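Local coordinates for protein phosphoribosylglycinamide synthetase (Anaerococcus prevotii, PDB 4DIM) that probably acts as an ATP-binding, metal-dependent ligase of the ATP-grasp superfamily, at residues N321-L325 with E381-C387; N345-I351 with K390-I394. All coordinates share one frame; numbering follows the deposited sequence.

Contact 1: N321-L325 with E381-C387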
# COMPACT_ATOMS: atom_id res chain seq x y z
N ASN A 321 11.82 -19.10 -4.34
CA ASN A 321 11.24 -17.96 -3.60
C ASN A 321 11.91 -17.82 -2.26
O ASN A 321 11.59 -18.57 -1.33
CB ASN A 321 9.69 -18.07 -3.40
CG ASN A 321 8.86 -18.21 -4.65
OD1 ASN A 321 7.98 -19.09 -4.73
ND2 ASN A 321 9.01 -17.28 -5.60
N LYS A 322 12.79 -16.82 -2.12
CA LYS A 322 13.49 -16.56 -0.85
C LYS A 322 12.53 -15.87 0.14
O LYS A 322 11.59 -15.18 -0.26
CB LYS A 322 14.75 -15.69 -1.09
CG LYS A 322 15.81 -15.82 -0.00
CD LYS A 322 17.23 -15.99 -0.53
CE LYS A 322 18.17 -16.46 0.56
NZ LYS A 322 19.50 -16.87 0.02
N ALA A 323 12.73 -16.14 1.44
CA ALA A 323 11.98 -15.47 2.48
C ALA A 323 12.60 -14.06 2.69
O ALA A 323 13.79 -13.85 2.43
CB ALA A 323 12.00 -16.28 3.76
N GLY A 324 11.73 -13.10 3.02
CA GLY A 324 12.06 -11.72 3.33
C GLY A 324 11.25 -11.20 4.51
O GLY A 324 10.12 -11.67 4.78
N LEU A 325 11.88 -10.30 5.30
CA LEU A 325 11.31 -9.68 6.50
C LEU A 325 11.75 -8.23 6.53
O LEU A 325 12.94 -7.95 6.43
CB LEU A 325 11.76 -10.41 7.79
CG LEU A 325 11.37 -9.80 9.16
CD1 LEU A 325 9.87 -9.70 9.32
CD2 LEU A 325 11.92 -10.58 10.30
N GLU A 381 16.54 -14.63 3.63
CA GLU A 381 17.14 -15.90 4.11
C GLU A 381 16.27 -17.09 3.58
O GLU A 381 15.27 -16.83 2.95
CB GLU A 381 17.23 -15.84 5.65
CG GLU A 381 17.98 -16.95 6.36
CD GLU A 381 19.33 -17.48 5.90
OE1 GLU A 381 20.34 -17.14 6.56
OE2 GLU A 381 19.32 -18.41 5.07
N GLU A 382 16.67 -18.37 3.75
CA GLU A 382 15.89 -19.52 3.23
C GLU A 382 14.46 -19.57 3.78
O GLU A 382 13.54 -19.97 3.06
CB GLU A 382 16.57 -20.87 3.54
CG GLU A 382 17.69 -21.25 2.59
CD GLU A 382 18.26 -22.64 2.80
OE1 GLU A 382 17.80 -23.34 3.74
OE2 GLU A 382 19.18 -23.03 2.05
N THR A 383 14.29 -19.20 5.06
CA THR A 383 13.02 -19.24 5.76
C THR A 383 12.76 -17.98 6.56
O THR A 383 13.68 -17.24 6.87
CB THR A 383 13.00 -20.43 6.72
OG1 THR A 383 13.89 -20.18 7.81
CG2 THR A 383 13.39 -21.70 6.05
N LEU A 384 11.51 -17.78 6.94
CA LEU A 384 11.09 -16.67 7.78
C LEU A 384 11.61 -16.82 9.25
O LEU A 384 11.89 -15.81 9.88
CB LEU A 384 9.55 -16.53 7.77
CG LEU A 384 8.96 -15.35 8.57
CD1 LEU A 384 9.54 -14.02 8.09
CD2 LEU A 384 7.47 -15.37 8.53
N ASP A 385 11.78 -18.05 9.77
CA ASP A 385 12.34 -18.23 11.14
C ASP A 385 13.82 -17.79 11.20
O ASP A 385 14.22 -17.08 12.14
CB ASP A 385 12.19 -19.66 11.64
CG ASP A 385 10.75 -20.13 11.67
OD1 ASP A 385 10.06 -20.05 10.60
OD2 ASP A 385 10.29 -20.57 12.75
N LYS A 386 14.59 -18.10 10.14
CA LYS A 386 15.99 -17.66 10.03
C LYS A 386 16.06 -16.13 9.84
O LYS A 386 16.94 -15.49 10.42
CB LYS A 386 16.72 -18.39 8.89
CG LYS A 386 16.87 -19.89 9.04
CD LYS A 386 17.18 -20.60 7.71
CE LYS A 386 17.49 -22.07 7.94
NZ LYS A 386 17.80 -22.82 6.69
N CYS A 387 15.08 -15.53 9.11
CA CYS A 387 14.94 -14.08 8.94
C CYS A 387 14.75 -13.42 10.28
O CYS A 387 15.42 -12.44 10.58
CB CYS A 387 13.76 -13.73 8.04
SG CYS A 387 14.04 -14.00 6.28
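Ala323 and Glu381 form a hydrogen-bonded pair between antiparallel strands, joined by two backbone bonds: Ala323 N lies 3.0 Å from Glu381 O, and in return Glu381 N is 3.1 Å from Ala323 O. The pair shows how a strand can end in a helix that folds back over its own sheet: beyond Glu381 the chain turns through Glu382 and Thr383, and the methyl of Ala323 packs against this turn, with CB 3.4 Å from Thr383 C. The same methyl meets the sulfur of Cys387, CB to SG 4.0 Å. Two residues along the strand, on the same face, Leu325 continues the apolar seam. Its CB lies 3.9 Å from Cys387 CB, while CD1 of Leu384 comes within 4.2 Å of Leu325 CB. Leu384 reaches it because its CG stands opposite the backbone N (chi1 -177°), carrying the branch toward the strand. The bent chain of Lys322 runs alongside the Glu381 backbone.

A second shell fixes the turn. Thr383 is the N-cap, its OG1 accepting from Lys386 N at 3.2 Å. Glu381 curls back so that OE2, by its anti lone pair, takes the N-H of Glu382, and Lys386 NZ makes a salt bridge with Glu382 OE1 at 3.0 Å. Farther out, Gly324 bonds through its backbone to Val230 and Leu325 to Val379, placing strand 323-329 between strands 223-230 and 375-381; helix 384-395 packs against them, Leu384 touching Tyr229 and Cys387 touching Val379.

Contact 2: N345-I351 with K390-I394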
# COMPACT_ATOMS: atom_id res chain seq x y z
N ASN A 345 26.66 -3.81 13.79
CA ASN A 345 26.48 -5.00 12.95
C ASN A 345 27.47 -5.09 11.82
O ASN A 345 27.77 -4.09 11.18
CB ASN A 345 25.08 -5.03 12.34
CG ASN A 345 24.03 -5.21 13.38
OD1 ASN A 345 24.07 -6.20 14.09
ND2 ASN A 345 23.12 -4.26 13.52
N ALA A 346 27.87 -6.32 11.50
CA ALA A 346 28.81 -6.59 10.43
C ALA A 346 28.15 -6.66 9.03
O ALA A 346 26.97 -6.97 8.91
CB ALA A 346 29.52 -7.91 10.71
N LYS A 347 28.97 -6.40 7.99
CA LYS A 347 28.60 -6.48 6.56
C LYS A 347 28.08 -7.88 6.23
O LYS A 347 28.78 -8.87 6.50
CB LYS A 347 29.82 -6.16 5.65
CG LYS A 347 30.27 -4.70 5.73
CD LYS A 347 31.71 -4.54 6.24
CE LYS A 347 32.09 -3.10 6.48
NZ LYS A 347 31.60 -2.59 7.80
N ASP A 348 26.86 -7.96 5.67
CA ASP A 348 26.20 -9.24 5.38
C ASP A 348 25.29 -9.09 4.16
O ASP A 348 24.44 -8.20 4.13
CB ASP A 348 25.40 -9.64 6.63
CG ASP A 348 24.72 -11.00 6.64
OD1 ASP A 348 24.78 -11.71 5.61
OD2 ASP A 348 24.14 -11.35 7.69
N ASP A 349 25.44 -10.00 3.18
CA ASP A 349 24.62 -10.00 1.96
C ASP A 349 23.15 -10.39 2.24
O ASP A 349 22.30 -10.10 1.39
CB ASP A 349 25.22 -10.94 0.90
CG ASP A 349 26.55 -10.46 0.36
OD1 ASP A 349 27.13 -9.48 0.93
OD2 ASP A 349 27.04 -11.06 -0.64
N ASP A 350 22.86 -11.03 3.39
CA ASP A 350 21.49 -11.36 3.82
C ASP A 350 20.82 -10.13 4.46
O ASP A 350 19.61 -10.13 4.64
CB ASP A 350 21.45 -12.58 4.76
CG ASP A 350 21.57 -13.93 4.05
OD1 ASP A 350 21.64 -13.94 2.79
OD2 ASP A 350 21.60 -14.97 4.76
N ILE A 351 21.58 -9.08 4.78
CA ILE A 351 21.05 -7.80 5.25
C ILE A 351 20.95 -6.97 4.00
O ILE A 351 21.96 -6.58 3.41
CB ILE A 351 21.89 -7.10 6.36
CG1 ILE A 351 22.13 -8.04 7.56
CG2 ILE A 351 21.17 -5.83 6.83
CD1 ILE A 351 23.05 -7.51 8.57
N LYS A 390 17.79 -13.60 12.51
CA LYS A 390 18.75 -12.65 11.95
C LYS A 390 18.35 -11.21 12.35
O LYS A 390 19.20 -10.43 12.76
CB LYS A 390 18.84 -12.81 10.40
CG LYS A 390 19.94 -12.02 9.72
CD LYS A 390 20.60 -12.79 8.56
CE LYS A 390 21.80 -13.61 9.03
NZ LYS A 390 22.32 -14.54 7.98
N LEU A 391 17.06 -10.89 12.29
CA LEU A 391 16.56 -9.55 12.63
C LEU A 391 16.78 -9.23 14.11
O LEU A 391 17.16 -8.10 14.43
CB LEU A 391 15.05 -9.45 12.27
CG LEU A 391 14.50 -8.11 11.72
CD1 LEU A 391 14.76 -6.96 12.64
CD2 LEU A 391 15.04 -7.83 10.36
N ASP A 392 16.55 -10.20 15.01
CA ASP A 392 16.74 -9.98 16.46
C ASP A 392 18.17 -9.65 16.83
O ASP A 392 18.38 -8.93 17.79
CB ASP A 392 16.33 -11.21 17.26
CG ASP A 392 14.84 -11.47 17.29
OD1 ASP A 392 14.06 -10.64 16.71
OD2 ASP A 392 14.44 -12.52 17.86
N VAL A 393 19.13 -10.20 16.08
CA VAL A 393 20.55 -9.95 16.31
C VAL A 393 20.90 -8.52 15.88
O VAL A 393 21.73 -7.88 16.53
CB VAL A 393 21.43 -11.00 15.57
CG1 VAL A 393 22.91 -10.62 15.63
CG2 VAL A 393 21.21 -12.40 16.13
N ILE A 394 20.29 -8.03 14.77
CA ILE A 394 20.52 -6.69 14.19
C ILE A 394 20.09 -5.62 15.21
O ILE A 394 20.94 -4.89 15.71
CB ILE A 394 19.80 -6.54 12.80
CG1 ILE A 394 20.44 -7.49 11.76
CG2 ILE A 394 19.82 -5.09 12.25
CD1 ILE A 394 19.62 -7.64 10.41
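The side-chain amide of Asn345 meets the backbone of Ile394 with its N-H in line. Ile394 O lies in the amide plane, 3.2 Å from ND2 with an N-H...O angle of 170°, although the donor approaches that carbonyl well off its axis and tilted from its plane. The CG2 methyl of Ile394 lies over one face of the amide, 3.6 Å from ND2. A second flat group, the carboxylate of Asp348, is used on two sides. Its OD1 is met from above the carboxylate plane, 61° out, by Asp350 N at 3.0 Å, which makes an Asx turn within the type I turn from Asp348 to Ile351, in the loop joining strands 336-343 and 351-356. OD2 faces helix 384-395, where Lys390 comes from the opposite direction.

Lys390 links both acids: the Lys390 and Asp350 side chains cross at about a right angle, and NZ makes a weak hydrogen bond, part of a salt bridge, to Asp350 OD2 at 3.3 Å, with a longer salt bridge to Asp348 OD2. Bends at chi2 and chi3 bring the ammonium within range of both. A leucine in place of Asn345 would probably leave the Ile394 carbonyl without this donor and the start of the loop less tied to the helix. Between polar ends, the two isoleucines meet tip to tip, Ile351 CG1 lying 3.8 Å from Ile394 CD1.

In the fold
Contacts 1 and 2 share helix 384-395: contact 1 fastens its first turn to strand 323-329, while contact 2 covers a later turn with the 345-351 loop. Their centres are 13 Å apart, and they touch through charge and packing. Glu381 OE1 of contact 1 makes a long, weak ion pair of 3.6 Å with Lys390 NZ of contact 2, and the carboxylates of Glu381 and Asp350 lie close to each other beside it. On the apolar side Leu325 CD2 packs 3.8 Å from Leu391 CG. Both contacts are structural packing; together they join helix, loop and the edge of the antiparallel sheet near the end of the chain.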